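Side-chain contacts in restriction endonuclease (Mycobacterium sp., PDB 4F0Q), which cleaves DNA in a cytosine-methylation-dependent manner as a tetramer, probably recognising the modified base with one domain and cutting with a PD-(D/E)XK nuclease domain: residues Ala267-Ser271 and Lys272-Pro276; Ser390-Arg393 and Gln394-Val397; Ala308-Val311 and Phe312-Ser315; Ser364-Pro367 and Glu368-Ala371; Phe300-Leu303 and Ala304-Val307. All coordinates share one frame; numbering follows the deposited sequence.

Contact 1. Residues Ala267-Ser271 and Lys272-Pro276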
loop_
_atom_site.group_PDB
_atom_site.type_symbol
_atom_site.label_atom_id
_atom_site.label_comp_id
_atom_site.label_asym_id
_atom_site.label_seq_id
_atom_site.Cartn_x
_atom_site.Cartn_y
_atom_site.Cartn_z
ATOM N N ALA A 267 -19.556 2.775 -5.449
ATOM C CA ALA A 267 -18.834 2.038 -4.419
ATOM C C ALA A 267 -19.376 2.362 -3.030
ATOM O O ALA A 267 -18.839 1.908 -2.021
ATOM C CB ALA A 267 -17.345 2.339 -4.498
ATOM N N VAL A 268 -20.443 3.153 -2.992
ATOM C CA VAL A 268 -21.083 3.516 -1.733
ATOM C C VAL A 268 -22.155 2.499 -1.355
ATOM O O VAL A 268 -23.171 2.371 -2.038
ATOM C CB VAL A 268 -21.721 4.913 -1.808
ATOM C CG1 VAL A 268 -22.487 5.212 -0.531
ATOM C CG2 VAL A 268 -20.656 5.970 -2.060
ATOM N N GLN A 269 -21.920 1.776 -0.267
ATOM C CA GLN A 269 -22.880 0.793 0.212
ATOM C C GLN A 269 -23.785 1.397 1.276
ATOM O O GLN A 269 -23.337 2.184 2.109
ATOM C CB GLN A 269 -22.162 -0.432 0.780
ATOM C CG GLN A 269 -21.263 -1.144 -0.213
ATOM C CD GLN A 269 -20.716 -2.446 0.331
ATOM O OE1 GLN A 269 -21.143 -2.920 1.384
ATOM N NE2 GLN A 269 -19.766 -3.034 -0.384
ATOM N N SER A 270 -25.059 1.026 1.242
ATOM C CA SER A 270 -26.002 1.474 2.256
ATOM C C SER A 270 -25.709 0.759 3.567
ATOM O O SER A 270 -24.885 -0.155 3.611
ATOM C CB SER A 270 -27.440 1.194 1.814
ATOM O OG SER A 270 -27.666 -0.197 1.665
ATOM N N SER A 271 -26.380 1.177 4.634
ATOM C CA SER A 271 -26.217 0.524 5.925
ATOM C C SER A 271 -26.740 -0.907 5.861
ATOM O O SER A 271 -26.219 -1.795 6.530
ATOM C CB SER A 271 -26.933 1.306 7.027
ATOM O OG SER A 271 -26.346 2.583 7.210
ATOM N N LYS A 272 -27.763 -1.122 5.039
ATOM C CA LYS A 272 -28.372 -2.441 4.904
ATOM C C LYS A 272 -27.460 -3.410 4.157
ATOM O O LYS A 272 -27.440 -4.607 4.446
ATOM C CB LYS A 272 -29.730 -2.341 4.201
ATOM C CG LYS A 272 -30.503 -3.651 4.169
ATOM C CD LYS A 272 -31.941 -3.451 3.716
ATOM C CE LYS A 272 -32.015 -3.011 2.264
ATOM N NZ LYS A 272 -33.424 -2.906 1.793
ATOM N N GLU A 273 -26.703 -2.888 3.199
ATOM C CA GLU A 273 -25.785 -3.708 2.418
ATOM C C GLU A 273 -24.588 -4.166 3.247
ATOM O O GLU A 273 -24.135 -5.303 3.121
ATOM C CB GLU A 273 -25.312 -2.950 1.177
ATOM C CG GLU A 273 -26.389 -2.763 0.123
ATOM C CD GLU A 273 -25.958 -1.832 -0.991
ATOM O OE1 GLU A 273 -25.768 -0.628 -0.718
ATOM O OE2 GLU A 273 -25.806 -2.303 -2.137
ATOM N N GLN A 274 -24.082 -3.277 4.095
ATOM C CA GLN A 274 -22.931 -3.591 4.935
ATOM C C GLN A 274 -23.307 -4.569 6.044
ATOM O O GLN A 274 -22.458 -5.291 6.566
ATOM C CB GLN A 274 -22.344 -2.315 5.536
ATOM C CG GLN A 274 -21.964 -1.267 4.508
ATOM C CD GLN A 274 -21.437 0.002 5.145
ATOM O OE1 GLN A 274 -20.504 -0.034 5.946
ATOM N NE2 GLN A 274 -22.039 1.133 4.797
ATOM N N GLN A 275 -24.587 -4.581 6.402
ATOM C CA GLN A 275 -25.101 -5.497 7.408
ATOM C C GLN A 275 -25.570 -6.785 6.742
ATOM O O GLN A 275 -25.934 -6.779 5.566
ATOM C CB GLN A 275 -26.258 -4.846 8.171
ATOM C CG GLN A 275 -25.847 -3.663 9.031
ATOM C CD GLN A 275 -24.925 -4.061 10.163
ATOM O OE1 GLN A 275 -25.342 -4.726 11.110
ATOM N NE2 GLN A 275 -23.663 -3.658 10.070
ATOM N N PRO A 276 -25.557 -7.901 7.489
ATOM C CA PRO A 276 -26.039 -9.175 6.942
ATOM C C PRO A 276 -27.555 -9.178 6.779
ATOM O O PRO A 276 -28.212 -8.195 7.123
ATOM C CB PRO A 276 -25.617 -10.190 8.006
ATOM C CG PRO A 276 -25.548 -9.402 9.268
ATOM C CD PRO A 276 -25.053 -8.047 8.867
#
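Glu-273 folds back over Ser-270, the N-cap residue of the short helix 271-274. Starting at its CB, the chain passes 3.7 Å from Ser-270 OG; CG comes closer, 3.3 Å from the same OG. With CG beside its own backbone N (chi1 -70°) and the chain extended beyond it, the carboxylate is carried back past the helix start. There OE1 accepts a hydrogen bond from Ser-270 N at 2.7 Å, nearly straight (175° at the hydrogen) and reaching the oxygen on its anti side. In return, Ser-270 OG accepts from Glu-273 N at 3.2 Å, and the two bonds make a capping box. Ser-270 OG also lies 3.1 Å from Glu-273 OE1.

One residue on, Gln-274 turns the same way. Its CG rests on Ser-270 O, and NE2 donates to Gln-269 O at 3.2 Å from above the carbonyl plane, with a weak bond to Ser-270 O besides. Gln-274 OE1 accepts from Phe-391 N, which ties the helix to strand 390-391.

Glu-273 N is thus capped by the serine hydroxyl and Ser-270 N satisfied by the carboxylate, whose negative charge sits at the helix N-terminus, where the helix dipole would probably favour it.

Contact 2. Residues Ser390-Arg393 and Gln394-Val397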
loop_
_atom_site.group_PDB
_atom_site.type_symbol
_atom_site.label_atom_id
_atom_site.label_comp_id
_atom_site.label_asym_id
_atom_site.label_seq_id
_atom_site.Cartn_x
_atom_site.Cartn_y
_atom_site.Cartn_z
ATOM N N SER A 390 -22.081 -0.091 10.686
ATOM C CA SER A 390 -21.795 0.288 9.308
ATOM C C SER A 390 -21.041 1.611 9.249
ATOM O O SER A 390 -20.898 2.300 10.258
ATOM C CB SER A 390 -23.092 0.399 8.503
ATOM O OG SER A 390 -23.794 -0.830 8.490
ATOM N N PHE A 391 -20.557 1.957 8.063
ATOM C CA PHE A 391 -19.926 3.251 7.845
ATOM C C PHE A 391 -20.913 4.180 7.150
ATOM O O PHE A 391 -21.604 3.773 6.215
ATOM C CB PHE A 391 -18.653 3.102 7.006
ATOM C CG PHE A 391 -17.615 2.213 7.632
ATOM C CD1 PHE A 391 -16.733 2.713 8.576
ATOM C CD2 PHE A 391 -17.521 0.877 7.276
ATOM C CE1 PHE A 391 -15.777 1.898 9.154
ATOM C CE2 PHE A 391 -16.567 0.057 7.852
ATOM C CZ PHE A 391 -15.695 0.570 8.792
ATOM N N SER A 392 -20.981 5.423 7.616
ATOM C CA SER A 392 -21.911 6.402 7.065
ATOM C C SER A 392 -21.622 6.675 5.595
ATOM O O SER A 392 -20.518 6.421 5.114
ATOM C CB SER A 392 -21.853 7.706 7.862
ATOM O OG SER A 392 -20.565 8.289 7.790
ATOM N N ARG A 393 -22.622 7.191 4.888
ATOM C CA ARG A 393 -22.481 7.470 3.466
ATOM C C ARG A 393 -21.409 8.525 3.222
ATOM O O ARG A 393 -20.613 8.411 2.289
ATOM C CB ARG A 393 -23.812 7.926 2.870
ATOM C CG ARG A 393 -23.789 8.028 1.357
ATOM C CD ARG A 393 -25.155 8.357 0.786
ATOM N NE ARG A 393 -25.203 8.096 -0.650
ATOM C CZ ARG A 393 -24.810 8.959 -1.582
ATOM N NH1 ARG A 393 -24.339 10.148 -1.232
ATOM N NH2 ARG A 393 -24.890 8.631 -2.865
ATOM N N GLN A 394 -21.388 9.546 4.073
ATOM C CA GLN A 394 -20.434 10.638 3.935
ATOM C C GLN A 394 -19.000 10.159 4.145
ATOM O O GLN A 394 -18.077 10.631 3.481
ATOM C CB GLN A 394 -20.767 11.769 4.909
ATOM C CG GLN A 394 -19.958 13.036 4.684
ATOM C CD GLN A 394 -20.139 13.605 3.289
ATOM O OE1 GLN A 394 -21.209 13.492 2.691
ATOM N NE2 GLN A 394 -19.087 14.219 2.760
ATOM N N ALA A 395 -18.822 9.216 5.066
ATOM C CA ALA A 395 -17.510 8.634 5.322
ATOM C C ALA A 395 -16.976 7.946 4.070
ATOM O O ALA A 395 -15.853 8.207 3.636
ATOM C CB ALA A 395 -17.585 7.648 6.478
ATOM N N GLN A 396 -17.798 7.075 3.492
ATOM C CA GLN A 396 -17.437 6.353 2.279
ATOM C C GLN A 396 -17.176 7.312 1.122
ATOM O O GLN A 396 -16.249 7.110 0.338
ATOM C CB GLN A 396 -18.541 5.365 1.904
ATOM C CG GLN A 396 -18.926 4.416 3.028
ATOM C CD GLN A 396 -20.044 3.472 2.636
ATOM O OE1 GLN A 396 -19.847 2.554 1.842
ATOM N NE2 GLN A 396 -21.230 3.696 3.191
ATOM N N VAL A 397 -17.999 8.352 1.022
ATOM C CA VAL A 397 -17.834 9.369 -0.012
ATOM C C VAL A 397 -16.483 10.071 0.114
ATOM O O VAL A 397 -15.771 10.251 -0.875
ATOM C CB VAL A 397 -18.976 10.412 0.030
ATOM C CG1 VAL A 397 -18.596 11.666 -0.748
ATOM C CG2 VAL A 397 -20.264 9.812 -0.515
#
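Ser-392 and Gln-396 meet at the start of helix 393-401. The first shell centres on Ser-392 O, which accepts from Gln-396 N at 3.2 Å in a nearly straight bond, 171° at the hydrogen. The Gln-396 side chain folds back over the same carbonyl: CG lies 3.3 Å from Ser-392 O, and NE2 adds a weak bond to that oxygen. NE2 also comes within 3.0 Å of Phe-391 O. This return follows from the first torsion, which sets CG anti to the carbonyl carbon (chi1 -54°); from there the straight chain lays the amide back over the residues leading into the helix. Next to it, Ser-392 OG accepts weakly from Ala-395 N at 3.4 Å and lies 3.3 Å from Ala-395 CB.

One residue along, Val-397 CG2 sits over Arg-393 O at 3.2 Å, flanking the backbone bond from Val-397 N to that oxygen. The same methyl lies 4.2 Å from Arg-393 NH1, a loose contact.

Farther out, Gln-269 O is the stronger partner of Gln-396 NE2, and Val-365 O takes the hydroxyl of Ser-392. The Phe-391 ring meets Tyr-385 edge-to-face. These second-shell groups help to fix both the amide and the capping hydroxyl.

The arrangement is a serine N-cap, with a weak capping bond to the third residue after it, Ala-395, and it links strand 390-391 directly to helix 393-401 within the nuclease domain.

Contact 3. Residues Ala308-Val311 and Phe312-Ser315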
loop_
_atom_site.group_PDB
_atom_site.type_symbol
_atom_site.label_atom_id
_atom_site.label_comp_id
_atom_site.label_asym_id
_atom_site.label_seq_id
_atom_site.Cartn_x
_atom_site.Cartn_y
_atom_site.Cartn_z
ATOM N N ALA A 308 -8.923 -8.977 10.632
ATOM C CA ALA A 308 -8.215 -8.210 9.614
ATOM C C ALA A 308 -7.188 -9.092 8.920
ATOM O O ALA A 308 -7.095 -9.100 7.690
ATOM C CB ALA A 308 -7.545 -6.995 10.230
ATOM N N ALA A 309 -6.425 -9.838 9.716
ATOM C CA ALA A 309 -5.442 -10.775 9.177
ATOM C C ALA A 309 -6.091 -11.770 8.216
ATOM O O ALA A 309 -5.571 -12.033 7.127
ATOM C CB ALA A 309 -4.739 -11.511 10.305
ATOM N N GLU A 310 -7.238 -12.309 8.621
ATOM C CA GLU A 310 -7.965 -13.273 7.800
ATOM C C GLU A 310 -8.450 -12.656 6.485
ATOM O O GLU A 310 -8.295 -13.245 5.412
ATOM C CB GLU A 310 -9.148 -13.856 8.579
ATOM C CG GLU A 310 -9.949 -14.896 7.812
ATOM C CD GLU A 310 -9.163 -16.167 7.543
ATOM O OE1 GLU A 310 -8.228 -16.468 8.316
ATOM O OE2 GLU A 310 -9.479 -16.865 6.555
ATOM N N VAL A 311 -9.035 -11.467 6.583
ATOM C CA VAL A 311 -9.542 -10.746 5.420
ATOM C C VAL A 311 -8.420 -10.455 4.431
ATOM O O VAL A 311 -8.594 -10.605 3.222
ATOM C CB VAL A 311 -10.235 -9.427 5.833
ATOM C CG1 VAL A 311 -10.502 -8.551 4.623
ATOM C CG2 VAL A 311 -11.531 -9.716 6.575
ATOM N N PHE A 312 -7.265 -10.052 4.949
ATOM C CA PHE A 312 -6.113 -9.802 4.093
ATOM C C PHE A 312 -5.565 -11.071 3.447
ATOM O O PHE A 312 -5.244 -11.067 2.260
ATOM C CB PHE A 312 -5.010 -9.053 4.845
ATOM C CG PHE A 312 -5.270 -7.580 4.985
ATOM C CD1 PHE A 312 -5.353 -6.769 3.863
ATOM C CD2 PHE A 312 -5.425 -7.004 6.235
ATOM C CE1 PHE A 312 -5.589 -5.413 3.984
ATOM C CE2 PHE A 312 -5.662 -5.649 6.364
ATOM C CZ PHE A 312 -5.744 -4.852 5.237
ATOM N N ARG A 313 -5.469 -12.154 4.212
ATOM C CA ARG A 313 -4.977 -13.407 3.648
ATOM C C ARG A 313 -5.948 -13.990 2.630
ATOM O O ARG A 313 -5.560 -14.779 1.771
ATOM C CB ARG A 313 -4.687 -14.437 4.741
ATOM C CG ARG A 313 -5.805 -15.436 5.015
ATOM C CD ARG A 313 -5.272 -16.691 5.650
ATOM N NE ARG A 313 -6.336 -17.551 6.163
ATOM C CZ ARG A 313 -6.880 -18.565 5.496
ATOM N NH1 ARG A 313 -6.475 -18.843 4.269
ATOM N NH2 ARG A 313 -7.830 -19.302 6.058
ATOM N N GLU A 314 -7.213 -13.601 2.738
ATOM C CA GLU A 314 -8.245 -14.100 1.835
ATOM C C GLU A 314 -8.005 -13.598 0.415
ATOM O O GLU A 314 -8.402 -14.239 -0.559
ATOM C CB GLU A 314 -9.639 -13.683 2.323
ATOM C CG GLU A 314 -10.797 -14.222 1.485
ATOM C CD GLU A 314 -11.013 -15.716 1.655
ATOM O OE1 GLU A 314 -10.447 -16.299 2.603
ATOM O OE2 GLU A 314 -11.747 -16.310 0.837
ATOM N N SER A 315 -7.344 -12.449 0.310
ATOM C CA SER A 315 -7.028 -11.854 -0.982
ATOM C C SER A 315 -5.650 -12.289 -1.466
ATOM O O SER A 315 -5.123 -11.736 -2.432
ATOM C CB SER A 315 -7.079 -10.330 -0.888
ATOM O OG SER A 315 -8.343 -9.888 -0.427
#
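Glu-310 and Arg-313 run side by side along helix 297-314, pointing the same way, but their flat ends stand almost perpendicular, the carboxylate and guanidinium planes 85° apart. The carboxylate therefore cannot pair in the usual flat, two-pronged manner. Instead Glu-310 OE2 lies over one face of the guanidinium, 3.0 Å from Arg-313 NH2, in a salt bridge. Arg-313 NE donates to Glu-310 OE1 at 3.1 Å and arrives from above the carboxylate plane. Glu-310 reaches this place with CG anti to its backbone N (chi1 -179°) and a bend at the next bond that swings the acid toward the arginine. The arginine chain, extended from CG to NE, starts alongside Glu-310 O, with CG 3.3 Å from that oxygen.

Phe-312 leaves the helix in another direction. Its CD2 lies 3.0 Å from Ala-308 O, the oxygen that also accepts from Phe-312 N. The ring meets that of Tyr-319 with planes nearly parallel and packs on Ile-339, Ile-382 and Val-407.

Glu-314 OE1 stands 4.1 Å from Glu-310 OE2, a pair of like charges. Glu-314 OE2 forms a salt bridge with Arg-113, and the two arginines, one on each acid, would probably offset the repulsion and keep both carboxylates ionised near the helix end.

Contact 4. Residues Ser364-Pro367 and Glu368-Ala371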
loop_
_atom_site.group_PDB
_atom_site.type_symbol
_atom_site.label_atom_id
_atom_site.label_comp_id
_atom_site.label_asym_id
_atom_site.label_seq_id
_atom_site.Cartn_x
_atom_site.Cartn_y
_atom_site.Cartn_z
ATOM N N SER A 364 -23.838 3.854 13.051
ATOM C CA SER A 364 -22.935 4.087 11.933
ATOM C C SER A 364 -21.644 4.785 12.360
ATOM O O SER A 364 -21.600 5.460 13.388
ATOM C CB SER A 364 -23.642 4.901 10.849
ATOM O OG SER A 364 -22.913 4.872 9.638
ATOM N N VAL A 365 -20.596 4.613 11.559
ATOM C CA VAL A 365 -19.301 5.232 11.830
ATOM C C VAL A 365 -19.129 6.525 11.036
ATOM O O VAL A 365 -19.247 6.534 9.810
ATOM C CB VAL A 365 -18.138 4.269 11.511
ATOM C CG1 VAL A 365 -16.801 4.995 11.581
ATOM C CG2 VAL A 365 -18.160 3.081 12.462
ATOM N N SER A 366 -18.843 7.612 11.746
ATOM C CA SER A 366 -18.750 8.939 11.147
ATOM C C SER A 366 -17.464 9.118 10.340
ATOM O O SER A 366 -16.495 8.390 10.546
ATOM C CB SER A 366 -18.831 10.006 12.242
ATOM O OG SER A 366 -17.645 10.028 13.014
ATOM N N PRO A 367 -17.455 10.089 9.406
ATOM C CA PRO A 367 -16.246 10.412 8.638
ATOM C C PRO A 367 -15.080 10.870 9.516
ATOM O O PRO A 367 -13.922 10.643 9.161
ATOM C CB PRO A 367 -16.705 11.554 7.719
ATOM C CG PRO A 367 -17.983 12.056 8.314
ATOM C CD PRO A 367 -18.618 10.860 8.934
ATOM N N GLU A 368 -15.383 11.509 10.643
ATOM C CA GLU A 368 -14.344 11.929 11.578
ATOM C C GLU A 368 -13.627 10.716 12.161
ATOM O O GLU A 368 -12.399 10.698 12.277
ATOM C CB GLU A 368 -14.937 12.775 12.709
ATOM C CG GLU A 368 -15.525 14.107 12.267
ATOM C CD GLU A 368 -17.033 14.064 12.132
ATOM O OE1 GLU A 368 -17.622 12.993 12.384
ATOM O OE2 GLU A 368 -17.630 15.104 11.779
ATOM N N GLN A 369 -14.409 9.702 12.516
ATOM C CA GLN A 369 -13.884 8.492 13.137
ATOM C C GLN A 369 -12.932 7.720 12.225
ATOM O O GLN A 369 -11.939 7.162 12.691
ATOM C CB GLN A 369 -15.032 7.597 13.611
ATOM C CG GLN A 369 -15.787 8.164 14.806
ATOM C CD GLN A 369 -17.151 7.531 15.002
ATOM O OE1 GLN A 369 -17.550 6.643 14.252
ATOM N NE2 GLN A 369 -17.877 7.992 16.013
ATOM N N VAL A 370 -13.227 7.690 10.928
ATOM C CA VAL A 370 -12.330 7.039 9.977
ATOM C C VAL A 370 -11.140 7.944 9.661
ATOM O O VAL A 370 -10.006 7.474 9.515
ATOM C CB VAL A 370 -13.063 6.694 8.663
ATOM C CG1 VAL A 370 -12.128 5.984 7.696
ATOM C CG2 VAL A 370 -14.289 5.841 8.948
ATOM N N ALA A 371 -11.397 9.248 9.587
ATOM C CA ALA A 371 -10.338 10.213 9.317
ATOM C C ALA A 371 -9.290 10.224 10.426
ATOM O O ALA A 371 -8.133 10.570 10.187
ATOM C CB ALA A 371 -10.918 11.601 9.120
#
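A capping box opens helix 367-374, joining Ser-366 to Gln-369 just beyond strand 364-365. Ser-366 OG accepts from Gln-369 N at 3.3 Å, and Gln-369 OE1 answers by accepting from Ser-366 N at 3.0 Å. This second bond is bent, 147° at the hydrogen, and the donor stands well above the plane of the side-chain carbonyl. A chi1 of -70° turns the glutamine back toward the serine, so that CG and CD both lie 3.2 Å from Ser-366 OG.

Val-365 borders the box on the apolar side. Its CG1 touches Gln-369 OE1 at 3.2 Å and also meets Val-370, though that residue has a second conformer and the detail of this contact is not firm. Both valines lie against Tyr-385 of strand 381-387 and Phe-391 of strand 390-391.

On the polar side, Glu-368 bends at its second torsion and brings OE1 to 3.0 Å from Ser-366 OG. Its other oxygen, OE2, forms a salt bridge with Arg-372 of the third subunit, so the first turn of the helix also serves the tetramer interface. Pro-367 occupies the first helical position, where its lack of an N-H costs no bond; its carbonyl takes Ala-371 N at 2.9 Å.

Serine, proline, glutamate and glutamine in succession make a textbook helix start, a serine N-cap with proline in the first turn, and this one lies in a nuclease domain, with the Gln-369 side chain about 9 Å from bound magnesium.

Contact 5. Residues Phe300-Leu303 and Ala304-Val307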
loop_
_atom_site.group_PDB
_atom_site.type_symbol
_atom_site.label_atom_id
_atom_site.label_comp_id
_atom_site.label_asym_id
_atom_site.label_seq_id
_atom_site.Cartn_x
_atom_site.Cartn_y
_atom_site.Cartn_z
ATOM N N PHE A 300 -12.096 -7.052 21.742
ATOM C CA PHE A 300 -12.638 -6.795 20.417
ATOM C C PHE A 300 -11.551 -6.254 19.501
ATOM O O PHE A 300 -11.607 -6.448 18.292
ATOM C CB PHE A 300 -13.810 -5.815 20.482
ATOM C CG PHE A 300 -14.425 -5.524 19.142
ATOM C CD1 PHE A 300 -15.278 -6.439 18.545
ATOM C CD2 PHE A 300 -14.148 -4.341 18.479
ATOM C CE1 PHE A 300 -15.844 -6.177 17.310
ATOM C CE2 PHE A 300 -14.710 -4.073 17.244
ATOM C CZ PHE A 300 -15.561 -4.993 16.660
ATOM N N GLU A 301 -10.566 -5.573 20.079
ATOM C CA GLU A 301 -9.416 -5.118 19.304
ATOM C C GLU A 301 -8.584 -6.304 18.807
ATOM O O GLU A 301 -8.155 -6.333 17.650
ATOM C CB GLU A 301 -8.552 -4.151 20.120
ATOM C CG GLU A 301 -9.236 -2.830 20.437
ATOM C CD GLU A 301 -8.384 -1.919 21.299
ATOM O OE1 GLU A 301 -7.351 -2.385 21.822
ATOM O OE2 GLU A 301 -8.748 -0.732 21.453
ATOM N N LEU A 302 -8.366 -7.283 19.682
ATOM C CA LEU A 302 -7.638 -8.496 19.307
ATOM C C LEU A 302 -8.396 -9.281 18.237
ATOM O O LEU A 302 -7.819 -9.705 17.219
ATOM C CB LEU A 302 -7.397 -9.377 20.534
ATOM C CG LEU A 302 -6.594 -10.658 20.298
ATOM C CD1 LEU A 302 -5.217 -10.333 19.741
ATOM C CD2 LEU A 302 -6.479 -11.468 21.579
ATOM N N LEU A 303 -9.692 -9.471 18.477
ATOM C CA LEU A 303 -10.557 -10.135 17.507
ATOM C C LEU A 303 -10.501 -9.423 16.162
ATOM O O LEU A 303 -10.460 -10.062 15.117
ATOM C CB LEU A 303 -12.003 -10.183 18.002
ATOM C CG LEU A 303 -12.997 -10.751 16.985
ATOM C CD1 LEU A 303 -12.733 -12.227 16.734
ATOM C CD2 LEU A 303 -14.434 -10.523 17.422
ATOM N N ALA A 304 -10.491 -8.095 16.197
ATOM C CA ALA A 304 -10.443 -7.295 14.980
ATOM C C ALA A 304 -9.104 -7.448 14.273
ATOM O O ALA A 304 -9.040 -7.395 13.048
ATOM C CB ALA A 304 -10.713 -5.836 15.289
ATOM N N SER A 305 -8.036 -7.626 15.044
ATOM C CA SER A 305 -6.721 -7.867 14.456
ATOM C C SER A 305 -6.708 -9.209 13.725
ATOM O O SER A 305 -6.233 -9.306 12.585
ATOM C CB SER A 305 -5.626 -7.827 15.524
ATOM O OG SER A 305 -5.804 -8.855 16.481
ATOM N N ARG A 306 -7.239 -10.239 14.378
ATOM C CA ARG A 306 -7.307 -11.561 13.756
ATOM C C ARG A 306 -8.185 -11.565 12.502
ATOM O O ARG A 306 -7.820 -12.145 11.474
ATOM C CB ARG A 306 -7.800 -12.607 14.759
ATOM C CG ARG A 306 -6.833 -12.861 15.904
ATOM C CD ARG A 306 -7.314 -13.987 16.799
ATOM N NE ARG A 306 -6.375 -14.258 17.884
ATOM C CZ ARG A 306 -6.548 -15.202 18.805
ATOM N NH1 ARG A 306 -7.628 -15.971 18.773
ATOM N NH2 ARG A 306 -5.641 -15.376 19.755
ATOM N N VAL A 307 -9.337 -10.910 12.599
ATOM C CA VAL A 307 -10.274 -10.802 11.487
ATOM C C VAL A 307 -9.650 -10.044 10.320
ATOM O O VAL A 307 -9.817 -10.426 9.164
ATOM C CB VAL A 307 -11.588 -10.111 11.920
ATOM C CG1 VAL A 307 -12.414 -9.698 10.707
ATOM C CG2 VAL A 307 -12.391 -11.026 12.826
#
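Leu-303 and Val-307 supply the apolar part of this turn of helix 297-314. Leu-303 CD1 lies 4.1 Å from Val-307 CG2, the two side chains set aslant, one turn apart. Val-307 CG2 also presses on the backbone at Leu-303 O, 3.1 Å away. Beyond the pair, Leu-303 packs on Leu-433 and Thr-437 of helix 430-440, while Val-307 faces helix 411-425. Ala-304 CB, 3.2 Å from Phe-300 O, turns with Phe-300 toward Ala-356.

This helix flanks the mixed sheet of the PD-(D/E)XK nuclease fold, and its early turns run past the metal site: Ala-356 is a magnesium ligand, with Asp-334 and Gln-355, and the Glu-301 side chain, its OE1 hydrogen-bonded to His-298, comes about 4 Å from the ion.

Backbone bonds follow the regular helical pattern, including Ala-304 N to Phe-300 O at 2.9 Å and Arg-306 N to Leu-302 O at 2.9 Å.

Of the polar side chains, Ser-305 turns OG between its backbone N and carbonyl carbon (chi1 63°), back toward Leu-302 O; the modelled separation is too short to be trusted in detail. Arg-306 starts with CG 3.6 Å from Leu-302 O, then runs out extended past Leu-302 to a salt bridge with Glu-440 and a hydrogen bond to Ser-436.

In the fold
Contacts 3 and 5 are successive buried turns of helix 297-314, with centres about 12 Å apart; contact 5 lies nearer the magnesium, and contact 3, at the helix end, has more residues near the second subunit, six against one. Contact 1 is at the surface, and contacts 2 and 4 are partly buried. These three are helix starts with serine caps, whereas the pair on the long helix relies on regular backbone bonds, apolar neighbours and a salt bridge within contact 3. Contact 2 is the hub of the caps: it touches contact 1 through their glutamines, and parallel strands 364-365 and 390-391 join it to contact 4, with Ser-390 O 2.7 Å from Val-365 N.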